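Local atomic coordinates of putative oxidoreductase (PDB entry 3E82), a protein that is probably an NAD(P)-dependent oxidoreductase of the Gfo/Idh/MocA family, pairing a nucleotide-binding Rossmann domain with a C-terminal alpha/beta domain. Residues 151-156 against 238-243; 214-219 against 227-232; 248-253 against 278-283; 147-152 against 244-249. All blocks are in the same frame, centred on the assembly; numbering follows the deposited sequence.

Contact 1. Residues 151-156 against 238-243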
loop_
_atom_site.group_PDB
_atom_site.type_symbol
_atom_site.label_atom_id
_atom_site.label_comp_id
_atom_site.label_asym_id
_atom_site.label_seq_id
_atom_site.Cartn_x
_atom_site.Cartn_y
_atom_site.Cartn_z
ATOM N N PHE B 151 2.804 -2.587 8.810
ATOM C CA PHE B 151 4.229 -2.427 8.516
ATOM C C PHE B 151 4.376 -2.314 6.999
ATOM O O PHE B 151 4.014 -3.235 6.258
ATOM C CB PHE B 151 4.994 -3.647 9.037
ATOM C CG PHE B 151 6.486 -3.598 8.795
ATOM C CD1 PHE B 151 7.347 -3.062 9.752
ATOM C CD2 PHE B 151 7.032 -4.142 7.639
ATOM C CE1 PHE B 151 8.724 -3.079 9.557
ATOM C CE2 PHE B 151 8.410 -4.162 7.437
ATOM C CZ PHE B 151 9.254 -3.634 8.395
ATOM N N GLU B 152 4.895 -1.181 6.536
ATOM C CA GLU B 152 5.052 -0.947 5.107
ATOM C C GLU B 152 6.504 -0.633 4.751
ATOM O O GLU B 152 7.121 0.270 5.332
ATOM C CB GLU B 152 4.137 0.201 4.671
ATOM C CG GLU B 152 3.990 0.325 3.175
ATOM C CD GLU B 152 2.851 1.232 2.782
ATOM O OE1 GLU B 152 1.916 1.402 3.597
ATOM O OE2 GLU B 152 2.887 1.756 1.648
ATOM N N SER B 153 7.029 -1.381 3.781
ATOM C CA SER B 153 8.412 -1.248 3.327
ATOM C C SER B 153 8.450 -1.047 1.817
ATOM O O SER B 153 7.842 -1.818 1.060
ATOM C CB SER B 153 9.197 -2.509 3.721
ATOM O OG SER B 153 10.538 -2.452 3.283
ATOM N N HIS B 154 9.177 -0.020 1.382
ATOM C CA HIS B 154 9.275 0.318 -0.035
ATOM C C HIS B 154 10.673 0.366 -0.633
ATOM O O HIS B 154 11.658 0.674 0.039
ATOM C CB HIS B 154 8.697 1.715 -0.316
ATOM C CG HIS B 154 7.209 1.813 -0.219
ATOM N ND1 HIS B 154 6.451 2.447 -1.180
ATOM C CD2 HIS B 154 6.342 1.398 0.733
ATOM C CE1 HIS B 154 5.179 2.417 -0.825
ATOM N NE2 HIS B 154 5.086 1.787 0.333
ATOM N N PHE B 155 10.726 0.064 -1.922
ATOM C CA PHE B 155 11.937 0.209 -2.707
ATOM C C PHE B 155 11.380 0.876 -3.949
ATOM O O PHE B 155 10.724 0.231 -4.758
ATOM C CB PHE B 155 12.588 -1.092 -3.143
ATOM C CG PHE B 155 13.757 -0.855 -4.054
ATOM C CD1 PHE B 155 15.014 -0.575 -3.530
ATOM C CD2 PHE B 155 13.572 -0.758 -5.433
ATOM C CE1 PHE B 155 16.065 -0.192 -4.357
ATOM C CE2 PHE B 155 14.622 -0.373 -6.270
ATOM C CZ PHE B 155 15.868 -0.091 -5.728
ATOM N N ASP B 156 11.617 2.172 -4.090
ATOM C CA ASP B 156 11.095 2.898 -5.237
ATOM C C ASP B 156 12.140 3.838 -5.806
ATOM O O ASP B 156 12.979 4.373 -5.085
ATOM C CB ASP B 156 9.853 3.717 -4.841
ATOM C CG ASP B 156 8.725 2.857 -4.262
ATOM O OD1 ASP B 156 8.678 1.646 -4.572
ATOM O OD2 ASP B 156 7.873 3.391 -3.507
ATOM N N SER B 238 7.201 8.899 -1.557
ATOM C CA SER B 238 7.134 7.673 -0.761
ATOM C C SER B 238 8.201 7.614 0.332
ATOM O O SER B 238 9.192 8.347 0.298
ATOM C CB SER B 238 7.246 6.446 -1.665
ATOM O OG SER B 238 8.467 6.463 -2.375
ATOM N N SER B 239 7.984 6.741 1.309
ATOM C CA SER B 239 8.915 6.573 2.416
ATOM C C SER B 239 9.455 5.153 2.424
ATOM O O SER B 239 8.735 4.206 2.109
ATOM C CB SER B 239 8.222 6.842 3.752
ATOM O OG SER B 239 7.644 8.131 3.780
ATOM N N ARG B 240 10.724 5.024 2.801
ATOM C CA ARG B 240 11.400 3.739 2.870
ATOM C C ARG B 240 10.607 2.776 3.738
ATOM O O ARG B 240 10.411 1.620 3.371
ATOM C CB ARG B 240 12.801 3.916 3.463
ATOM C CG ARG B 240 13.540 2.603 3.687
ATOM C CD ARG B 240 13.803 1.872 2.382
ATOM N NE ARG B 240 14.424 0.570 2.621
ATOM C CZ ARG B 240 13.754 -0.536 2.934
ATOM N NH1 ARG B 240 12.429 -0.511 3.042
ATOM N NH2 ARG B 240 14.414 -1.668 3.156
ATOM N N PHE B 241 10.182 3.267 4.901
ATOM C CA PHE B 241 9.402 2.496 5.868
ATOM C C PHE B 241 8.292 3.367 6.446
ATOM O O PHE B 241 8.480 4.561 6.677
ATOM C CB PHE B 241 10.267 2.035 7.048
ATOM C CG PHE B 241 11.186 0.877 6.742
ATOM C CD1 PHE B 241 10.679 -0.409 6.572
ATOM C CD2 PHE B 241 12.563 1.070 6.675
ATOM C CE1 PHE B 241 11.535 -1.495 6.345
ATOM C CE2 PHE B 241 13.432 -0.008 6.447
ATOM C CZ PHE B 241 12.911 -1.294 6.283
ATOM N N THR B 242 7.145 2.746 6.690
ATOM C CA THR B 242 5.989 3.398 7.295
ATOM C C THR B 242 5.399 2.316 8.195
ATOM O O THR B 242 4.992 1.264 7.711
ATOM C CB THR B 242 4.932 3.815 6.246
ATOM O OG1 THR B 242 5.479 4.820 5.383
ATOM C CG2 THR B 242 3.692 4.367 6.939
ATOM N N VAL B 243 5.375 2.565 9.501
ATOM C CA VAL B 243 4.849 1.580 10.444
ATOM C C VAL B 243 3.858 2.200 11.410
ATOM O O VAL B 243 4.169 3.190 12.073
ATOM C CB VAL B 243 5.989 0.927 11.258
ATOM C CG1 VAL B 243 5.437 -0.188 12.149
ATOM C CG2 VAL B 243 7.046 0.380 10.313
#
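E152 and T242 form a hydrogen-bonded antiparallel pair, E152 N to T242 O at 2.7 Å and T242 N to E152 O at 2.8 Å, in strands running at 174° to each other. Two residues on, H154 N donates almost straight to R240 O (2.9 Å). On the face carrying F151, S153, F241 and V243, the F151 ring meets two neighbours: CD1 lies 3.5 Å from V243 CG2, and CZ 3.7 Å from F241 CE1. The two phenyl groups lie side by side with their planes inclined at 54°. A classic beta bulge, with R240 and F241 together opposite K252, opens strand 241-245 of the C-terminal sheet; helices 131-142 and 176-192 cover this face. The R240 side chain sets out away from strand 151-156, but its chi2 of 64° turns CD back toward H154 O, and the guanidinium beyond puts NH1 2.7 Å from S153 OG, which lies in the guanidinium plane, while F241 CE2 sits over the guanidinium centre. The H154 imidazole is fixed between two carboxylates of its strand. H154 NE2 donates to the anti lone pair of E152 OE2 (2.6 Å) and H154 ND1 to D156 OD2 (2.9 Å), consistent with a protonated ring.

Contact 2. Residues 214-219 against 227-232; sequences WAHVVL and ILHCSM
The beta hairpin of strands 214-220 and 225-231 brings W214 and H229 together in a T-shaped pair, the edge of the histidine directed at the face of the five-membered indole ring. Planes at 86° and centroids 4.8 Å apart define the geometry, and the nearest approach is W214 NE1 to H229 CE1 at 3.4 Å, with CE1 above the indole plane and offset toward its rim. With CG anti to the backbone N in both, the two rings stand off the same face of the hairpin and meet. A215 O lies over one face of the H229 ring. H216 completes the aromatic cluster, and its NE2 touches I227 CG2 at 3.6 Å. This row of W214, H216, V218, I227, H229 and S231 occupies the face of the C-terminal sheet that meets the second subunit: H150 of that subunit comes against W214 and H229, and H216 of that subunit meets H216. The other face is apolar, with A215 CB against C230 CB at 4.1 Å; helix 176-192 covers it, W177 reaching V217 and I185 reaching L228. Two hydrogen-bonded pairs set the register. A215 N to C230 O and the return bond C230 N to A215 O are each 2.8 Å, and L228 N donates to V217 O at 2.8 Å.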
loop_
_atom_site.group_PDB
_atom_site.type_symbol
_atom_site.label_atom_id
_atom_site.label_comp_id
_atom_site.label_asym_id
_atom_site.label_seq_id
_atom_site.Cartn_x
_atom_site.Cartn_y
_atom_site.Cartn_z
ATOM N N TRP B 214 6.522 -2.899 -11.182
ATOM C CA TRP B 214 5.613 -2.493 -10.121
ATOM C C TRP B 214 5.212 -3.771 -9.407
ATOM O O TRP B 214 4.665 -4.691 -10.018
ATOM C CB TRP B 214 4.374 -1.819 -10.710
ATOM C CG TRP B 214 3.438 -1.200 -9.696
ATOM C CD1 TRP B 214 3.432 0.103 -9.268
ATOM C CD2 TRP B 214 2.317 -1.832 -9.069
ATOM N NE1 TRP B 214 2.370 0.320 -8.426
ATOM C CE2 TRP B 214 1.668 -0.850 -8.285
ATOM C CE3 TRP B 214 1.793 -3.132 -9.094
ATOM C CZ2 TRP B 214 0.521 -1.127 -7.536
ATOM C CZ3 TRP B 214 0.652 -3.409 -8.348
ATOM C CH2 TRP B 214 0.030 -2.408 -7.579
ATOM N N ALA B 215 5.500 -3.836 -8.116
ATOM C CA ALA B 215 5.156 -5.016 -7.343
ATOM C C ALA B 215 4.575 -4.569 -6.022
ATOM O O ALA B 215 5.197 -3.823 -5.265
ATOM C CB ALA B 215 6.384 -5.880 -7.119
ATOM N N HIS B 216 3.365 -5.031 -5.761
ATOM C CA HIS B 216 2.672 -4.692 -4.543
ATOM C C HIS B 216 2.272 -6.006 -3.899
ATOM O O HIS B 216 1.354 -6.683 -4.364
ATOM C CB HIS B 216 1.450 -3.853 -4.885
ATOM C CG HIS B 216 0.861 -3.165 -3.703
ATOM N ND1 HIS B 216 -0.312 -3.578 -3.116
ATOM C CD2 HIS B 216 1.324 -2.145 -2.947
ATOM C CE1 HIS B 216 -0.545 -2.843 -2.046
ATOM N NE2 HIS B 216 0.432 -1.965 -1.920
ATOM N N VAL B 217 2.964 -6.354 -2.818
ATOM C CA VAL B 217 2.739 -7.614 -2.121
ATOM C C VAL B 217 2.347 -7.442 -0.665
ATOM O O VAL B 217 2.958 -6.664 0.065
ATOM C CB VAL B 217 4.010 -8.479 -2.184
ATOM C CG1 VAL B 217 3.819 -9.770 -1.399
ATOM C CG2 VAL B 217 4.359 -8.758 -3.644
ATOM N N VAL B 218 1.332 -8.194 -0.244
ATOM C CA VAL B 218 0.847 -8.125 1.129
ATOM C C VAL B 218 1.026 -9.447 1.850
ATOM O O VAL B 218 0.598 -10.493 1.360
ATOM C CB VAL B 218 -0.656 -7.751 1.185
ATOM C CG1 VAL B 218 -1.121 -7.694 2.630
ATOM C CG2 VAL B 218 -0.886 -6.404 0.505
ATOM N N LEU B 219 1.675 -9.390 3.010
ATOM C CA LEU B 219 1.889 -10.566 3.838
ATOM C C LEU B 219 0.874 -10.506 4.986
ATOM O O LEU B 219 0.905 -9.577 5.796
ATOM C CB LEU B 219 3.320 -10.578 4.391
ATOM C CG LEU B 219 4.388 -11.259 3.516
ATOM C CD1 LEU B 219 4.363 -10.717 2.110
ATOM C CD2 LEU B 219 5.754 -11.062 4.148
ATOM N N ILE B 227 3.023 -4.774 4.129
ATOM C CA ILE B 227 2.953 -4.378 2.734
ATOM C C ILE B 227 4.358 -4.097 2.213
ATOM O O ILE B 227 5.086 -3.272 2.775
ATOM C CB ILE B 227 2.092 -3.110 2.551
ATOM C CG1 ILE B 227 0.633 -3.416 2.898
ATOM C CG2 ILE B 227 2.191 -2.619 1.114
ATOM C CD1 ILE B 227 -0.284 -2.197 2.795
ATOM N N LEU B 228 4.733 -4.800 1.147
ATOM C CA LEU B 228 6.043 -4.637 0.525
ATOM C C LEU B 228 5.753 -4.074 -0.855
ATOM O O LEU B 228 4.964 -4.650 -1.607
ATOM C CB LEU B 228 6.746 -5.991 0.421
ATOM C CG LEU B 228 6.846 -6.812 1.714
ATOM C CD1 LEU B 228 7.655 -8.084 1.437
ATOM C CD2 LEU B 228 7.515 -5.994 2.823
ATOM N N HIS B 229 6.380 -2.951 -1.189
ATOM C CA HIS B 229 6.112 -2.302 -2.470
ATOM C C HIS B 229 7.368 -1.885 -3.233
ATOM O O HIS B 229 8.254 -1.236 -2.681
ATOM C CB HIS B 229 5.225 -1.070 -2.236
ATOM C CG HIS B 229 4.724 -0.429 -3.494
ATOM N ND1 HIS B 229 3.566 -0.832 -4.124
ATOM C CD2 HIS B 229 5.254 0.548 -4.270
ATOM C CE1 HIS B 229 3.404 -0.133 -5.234
ATOM N NE2 HIS B 229 4.415 0.711 -5.346
ATOM N N CYS B 230 7.412 -2.262 -4.509
ATOM C CA CYS B 230 8.524 -1.944 -5.407
ATOM C C CYS B 230 7.995 -1.237 -6.655
ATOM O O CYS B 230 6.972 -1.636 -7.205
ATOM C CB CYS B 230 9.229 -3.231 -5.859
ATOM S SG CYS B 230 9.965 -4.196 -4.553
ATOM N N SER B 231 8.685 -0.191 -7.103
ATOM C CA SER B 231 8.274 0.515 -8.318
ATOM C C SER B 231 9.413 1.307 -8.945
ATOM O O SER B 231 10.223 1.883 -8.240
ATOM C CB SER B 231 7.114 1.478 -8.043
ATOM O OG SER B 231 6.775 2.177 -9.235
HETATM N N MSE B 232 9.459 1.333 -10.271
HETATM C CA MSE B 232 10.488 2.074 -10.993
HETATM C C MSE B 232 9.972 3.457 -11.401
HETATM O O MSE B 232 10.681 4.224 -12.054
HETATM C CB MSE B 232 10.917 1.301 -12.245
HETATM C CG MSE B 232 11.585 -0.030 -11.942
HETATM SE SE MSE B 232 13.230 0.245 -10.968
HETATM C CE MSE B 232 14.488 -0.223 -12.376
#

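Contact 3. Residues 248-253 against 278-283; sequences GSVIKA and DPLVIY
V250 and I282 on one face, I251 and Y283 on the other, fill the close-packed, strand-paired part of this contact, which runs from S249 and Y283 to I251 and V281. V250 CG2 crosses I282 CG1 at 3.8 Å and reaches L280 CB at 4.1 Å. With V250 CG1 placed between the backbone N and the carbonyl carbon (chi1 63°), CG2 is left anti to the N and makes these contacts. Helix 131-142 closes over this layer through I136, against V250 and L280, and V139, against L280. The backbones pair closely here: S249 pairs with Y283 and I251 with V281, V281 N donating to I251 O at 2.9 Å, and G248 CA comes within 3.0 Å of Y283 O. Strands 248-252 and 280-284 are antiparallel neighbours toward the outer part of the mixed C-terminal sheet, and the segments used here run at 162° to each other. On the other face I251 CD1 touches the edge of the Y283 ring at CE2 (3.6 Å), and the second subunit adds its glycines G236, against Y283, and G237, against I251. The strands part at the far end, where A253 is exposed and its CA lies 7.3 Å from D278 CA. Here polar contacts take over: K252, bent at chi2 and chi4, forms a salt bridge from NZ to the anti lone pair of D278 OD2 (3.0 Å). K252 NZ also binds D276 and R254 O, and D278 OD2 accepts from R254 N.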
loop_
_atom_site.group_PDB
_atom_site.type_symbol
_atom_site.label_atom_id
_atom_site.label_comp_id
_atom_site.label_asym_id
_atom_site.label_seq_id
_atom_site.Cartn_x
_atom_site.Cartn_y
_atom_site.Cartn_z
ATOM N N GLY B 248 1.177 4.606 18.161
ATOM C CA GLY B 248 1.825 5.621 17.355
ATOM C C GLY B 248 2.338 5.102 16.030
ATOM O O GLY B 248 2.119 3.937 15.674
ATOM N N SER B 249 3.031 5.978 15.304
ATOM C CA SER B 249 3.578 5.651 13.992
ATOM C C SER B 249 5.015 6.128 13.866
ATOM O O SER B 249 5.476 6.978 14.632
ATOM C CB SER B 249 2.761 6.330 12.883
ATOM O OG SER B 249 1.401 5.945 12.913
ATOM N N VAL B 250 5.715 5.577 12.884
ATOM C CA VAL B 250 7.085 5.970 12.620
ATOM C C VAL B 250 7.339 5.866 11.125
ATOM O O VAL B 250 6.958 4.892 10.471
ATOM C CB VAL B 250 8.104 5.089 13.392
ATOM C CG1 VAL B 250 7.999 3.646 12.942
ATOM C CG2 VAL B 250 9.517 5.618 13.172
ATOM N N ILE B 251 7.957 6.902 10.580
ATOM C CA ILE B 251 8.282 6.928 9.171
ATOM C C ILE B 251 9.774 7.153 9.014
ATOM O O ILE B 251 10.364 7.970 9.726
ATOM C CB ILE B 251 7.545 8.079 8.421
ATOM C CG1 ILE B 251 6.041 7.791 8.327
ATOM C CG2 ILE B 251 8.106 8.229 7.023
ATOM C CD1 ILE B 251 5.307 7.860 9.655
ATOM N N LYS B 252 10.385 6.398 8.109
ATOM C CA LYS B 252 11.797 6.565 7.789
ATOM C C LYS B 252 11.715 6.935 6.318
ATOM O O LYS B 252 11.412 6.101 5.467
ATOM C CB LYS B 252 12.591 5.267 7.968
ATOM C CG LYS B 252 14.083 5.407 7.594
ATOM C CD LYS B 252 14.791 6.460 8.460
ATOM C CE LYS B 252 16.309 6.482 8.245
ATOM N NZ LYS B 252 16.689 6.827 6.826
ATOM N N ALA B 253 11.955 8.200 6.028
ATOM C CA ALA B 253 11.866 8.703 4.672
ATOM C C ALA B 253 12.867 8.125 3.682
ATOM O O ALA B 253 12.483 7.531 2.670
ATOM C CB ALA B 253 11.987 10.225 4.694
ATOM N N ASP B 278 19.257 10.985 8.369
ATOM C CA ASP B 278 17.836 11.142 8.073
ATOM C C ASP B 278 17.205 10.461 9.275
ATOM O O ASP B 278 17.255 9.242 9.411
ATOM C CB ASP B 278 17.444 10.413 6.785
ATOM C CG ASP B 278 15.946 10.476 6.512
ATOM O OD1 ASP B 278 15.417 11.597 6.354
ATOM O OD2 ASP B 278 15.294 9.410 6.455
ATOM N N PRO B 279 16.599 11.247 10.167
ATOM C CA PRO B 279 15.987 10.671 11.358
ATOM C C PRO B 279 14.679 9.933 11.182
ATOM O O PRO B 279 13.997 10.051 10.166
ATOM C CB PRO B 279 15.826 11.881 12.260
ATOM C CG PRO B 279 15.412 12.923 11.281
ATOM C CD PRO B 279 16.369 12.702 10.117
ATOM N N LEU B 280 14.355 9.156 12.201
ATOM C CA LEU B 280 13.110 8.428 12.243
ATOM C C LEU B 280 12.132 9.497 12.725
ATOM O O LEU B 280 12.447 10.247 13.657
ATOM C CB LEU B 280 13.213 7.301 13.268
ATOM C CG LEU B 280 14.213 6.179 12.958
ATOM C CD1 LEU B 280 14.862 5.691 14.251
ATOM C CD2 LEU B 280 13.502 5.036 12.234
ATOM N N VAL B 281 10.979 9.604 12.073
ATOM C CA VAL B 281 9.972 10.578 12.486
ATOM C C VAL B 281 8.846 9.794 13.167
ATOM O O VAL B 281 8.166 8.977 12.537
ATOM C CB VAL B 281 9.427 11.378 11.270
ATOM C CG1 VAL B 281 8.374 12.367 11.725
ATOM C CG2 VAL B 281 10.569 12.117 10.580
ATOM N N ILE B 282 8.672 10.036 14.463
ATOM C CA ILE B 282 7.674 9.331 15.260
ATOM C C ILE B 282 6.469 10.184 15.648
ATOM O O ILE B 282 6.621 11.324 16.092
ATOM C CB ILE B 282 8.307 8.790 16.561
ATOM C CG1 ILE B 282 9.482 7.872 16.227
ATOM C CG2 ILE B 282 7.259 8.063 17.392
ATOM C CD1 ILE B 282 10.286 7.430 17.449
ATOM N N TYR B 283 5.280 9.611 15.489
ATOM C CA TYR B 283 4.020 10.273 15.827
ATOM C C TYR B 283 3.398 9.515 16.993
ATOM O O TYR B 283 3.176 8.312 16.897
ATOM C CB TYR B 283 3.046 10.212 14.645
ATOM C CG TYR B 283 3.512 10.938 13.416
ATOM C CD1 TYR B 283 3.226 12.287 13.231
ATOM C CD2 TYR B 283 4.261 10.284 12.448
ATOM C CE1 TYR B 283 3.675 12.964 12.108
ATOM C CE2 TYR B 283 4.719 10.946 11.320
ATOM C CZ TYR B 283 4.425 12.286 11.154
ATOM O OH TYR B 283 4.889 12.950 10.039
#

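Contact 4. Residues 147-152 against 244-249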
loop_
_atom_site.group_PDB
_atom_site.type_symbol
_atom_site.label_atom_id
_atom_site.label_comp_id
_atom_site.label_asym_id
_atom_site.label_seq_id
_atom_site.Cartn_x
_atom_site.Cartn_y
_atom_site.Cartn_z
ATOM N N ALA B 147 1.429 -2.126 19.911
ATOM C CA ALA B 147 1.420 -3.309 19.052
ATOM C C ALA B 147 1.392 -2.888 17.583
ATOM O O ALA B 147 0.555 -2.073 17.181
ATOM C CB ALA B 147 0.206 -4.184 19.366
ATOM N N VAL B 148 2.308 -3.435 16.786
ATOM C CA VAL B 148 2.364 -3.111 15.357
ATOM C C VAL B 148 1.149 -3.692 14.628
ATOM O O VAL B 148 0.788 -4.851 14.835
ATOM C CB VAL B 148 3.660 -3.653 14.703
ATOM C CG1 VAL B 148 3.600 -3.476 13.185
ATOM C CG2 VAL B 148 4.866 -2.912 15.263
ATOM N N LYS B 149 0.527 -2.882 13.773
ATOM C CA LYS B 149 -0.656 -3.313 13.041
ATOM C C LYS B 149 -0.500 -3.200 11.526
ATOM O O LYS B 149 -1.137 -3.945 10.773
ATOM C CB LYS B 149 -1.881 -2.506 13.512
ATOM C CG LYS B 149 -2.293 -2.822 14.956
ATOM C CD LYS B 149 -2.588 -4.310 15.089
ATOM C CE LYS B 149 -2.510 -4.799 16.529
ATOM N NZ LYS B 149 -3.587 -4.244 17.374
ATOM N N HIS B 150 0.361 -2.281 11.095
ATOM C CA HIS B 150 0.606 -2.031 9.678
ATOM C C HIS B 150 2.082 -1.676 9.460
ATOM O O HIS B 150 2.551 -0.612 9.876
ATOM C CB HIS B 150 -0.311 -0.887 9.201
ATOM C CG HIS B 150 -0.114 -0.485 7.768
ATOM N ND1 HIS B 150 -1.149 -0.448 6.859
ATOM C CD2 HIS B 150 0.987 -0.064 7.099
ATOM C CE1 HIS B 150 -0.696 -0.022 5.693
ATOM N NE2 HIS B 150 0.598 0.217 5.811
ATOM N N PHE B 151 2.804 -2.587 8.810
ATOM C CA PHE B 151 4.229 -2.427 8.516
ATOM C C PHE B 151 4.376 -2.314 6.999
ATOM O O PHE B 151 4.014 -3.235 6.258
ATOM C CB PHE B 151 4.994 -3.647 9.037
ATOM C CG PHE B 151 6.486 -3.598 8.795
ATOM C CD1 PHE B 151 7.347 -3.062 9.752
ATOM C CD2 PHE B 151 7.032 -4.142 7.639
ATOM C CE1 PHE B 151 8.724 -3.079 9.557
ATOM C CE2 PHE B 151 8.410 -4.162 7.437
ATOM C CZ PHE B 151 9.254 -3.634 8.395
ATOM N N GLU B 152 4.895 -1.181 6.536
ATOM C CA GLU B 152 5.052 -0.947 5.107
ATOM C C GLU B 152 6.504 -0.633 4.751
ATOM O O GLU B 152 7.121 0.270 5.332
ATOM C CB GLU B 152 4.137 0.201 4.671
ATOM C CG GLU B 152 3.990 0.325 3.175
ATOM C CD GLU B 152 2.851 1.232 2.782
ATOM O OE1 GLU B 152 1.916 1.402 3.597
ATOM O OE2 GLU B 152 2.887 1.756 1.648
ATOM N N HIS B 244 2.665 1.613 11.484
ATOM C CA HIS B 244 1.619 2.109 12.370
ATOM C C HIS B 244 1.287 1.083 13.435
ATOM O O HIS B 244 1.099 -0.101 13.138
ATOM C CB HIS B 244 0.340 2.421 11.580
ATOM C CG HIS B 244 0.562 3.289 10.381
ATOM N ND1 HIS B 244 1.064 4.570 10.468
ATOM C CD2 HIS B 244 0.354 3.054 9.065
ATOM C CE1 HIS B 244 1.157 5.086 9.256
ATOM N NE2 HIS B 244 0.733 4.187 8.386
ATOM N N GLY B 245 1.218 1.548 14.676
ATOM C CA GLY B 245 0.889 0.692 15.798
ATOM C C GLY B 245 -0.283 1.329 16.524
ATOM O O GLY B 245 -0.699 2.426 16.160
ATOM N N ASP B 246 -0.822 0.673 17.546
ATOM C CA ASP B 246 -1.960 1.256 18.251
ATOM C C ASP B 246 -1.589 2.373 19.229
ATOM O O ASP B 246 -2.462 2.936 19.880
ATOM C CB ASP B 246 -2.767 0.177 18.975
ATOM C CG ASP B 246 -1.919 -0.682 19.886
ATOM O OD1 ASP B 246 -0.850 -0.218 20.328
ATOM O OD2 ASP B 246 -2.335 -1.826 20.172
ATOM N N LYS B 247 -0.302 2.693 19.319
ATOM C CA LYS B 247 0.165 3.759 20.200
ATOM C C LYS B 247 0.836 4.879 19.414
ATOM O O LYS B 247 1.041 5.977 19.930
ATOM C CB LYS B 247 1.147 3.209 21.238
ATOM C CG LYS B 247 0.504 2.857 22.577
ATOM C CD LYS B 247 1.418 1.991 23.439
ATOM C CE LYS B 247 2.808 2.605 23.657
ATOM N NZ LYS B 247 2.807 3.811 24.541
ATOM N N GLY B 248 1.177 4.606 18.161
ATOM C CA GLY B 248 1.825 5.621 17.355
ATOM C C GLY B 248 2.338 5.102 16.030
ATOM O O GLY B 248 2.119 3.937 15.674
ATOM N N SER B 249 3.031 5.978 15.304
ATOM C CA SER B 249 3.578 5.651 13.992
ATOM C C SER B 249 5.015 6.128 13.866
ATOM O O SER B 249 5.476 6.978 14.632
ATOM C CB SER B 249 2.761 6.330 12.883
ATOM O OG SER B 249 1.401 5.945 12.913
#
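H244 O is gripped by two successive backbone amides, K149 N at 2.9 Å and H150 N at 3.1 Å, both donors lying in its carbonyl plane. The return bond, H244 N to H150 O, is 2.7 Å. Beyond the doubled bond the register has shifted by one, and V148 faces G245. D246 then closes the end of the contact: its OD1 accepts A147 N (3.0 Å) from 46° above the carboxylate plane, and its own N donates to A147 O at 3.1 Å. The ion pair of D246 OD2 with K149 NZ is long, and K149 NZ also donates to L205 O of the second subunit. H150 and H244 run side by side, H244 CD2 over one face of the H150 ring. Each is fixed at its edge, H150 NE2 donating in plane to the anti lone pair of E152 OE1 (2.8 Å) and H244 ND1 sharing a hydrogen bond with S249 OG (2.8 Å). W214 of the second subunit bonds to H150 ND1, placing this histidine at the dimer interface. K149 and H150, both opposite H244 on the antiparallel neighbour, make a classic beta bulge beside the tight hairpin turn joining strands 241-245 and 248-252.

Overall arrangement
From the N terminus, the chain passes the Rossmann domain before strand 148-156 opens contact 4 and then, in overlapping residues, contact 1. Before either closes, the hairpin of contact 2 forms and shuts, nested inside both loops; its strand 225-231 lies against strand 148-156, F151 O receiving I227 N at 2.8 Å. Residues 238-243 then close contact 1 and residues 244-249 close contact 4, farther along the same strand pair. Contact 3 opens on G248 and S249, shared with contact 4, and closes in series at 278-283. All four lie in one mixed sheet of the C-terminal domain, and contacts 2, 3 and 4 also touch the second subunit.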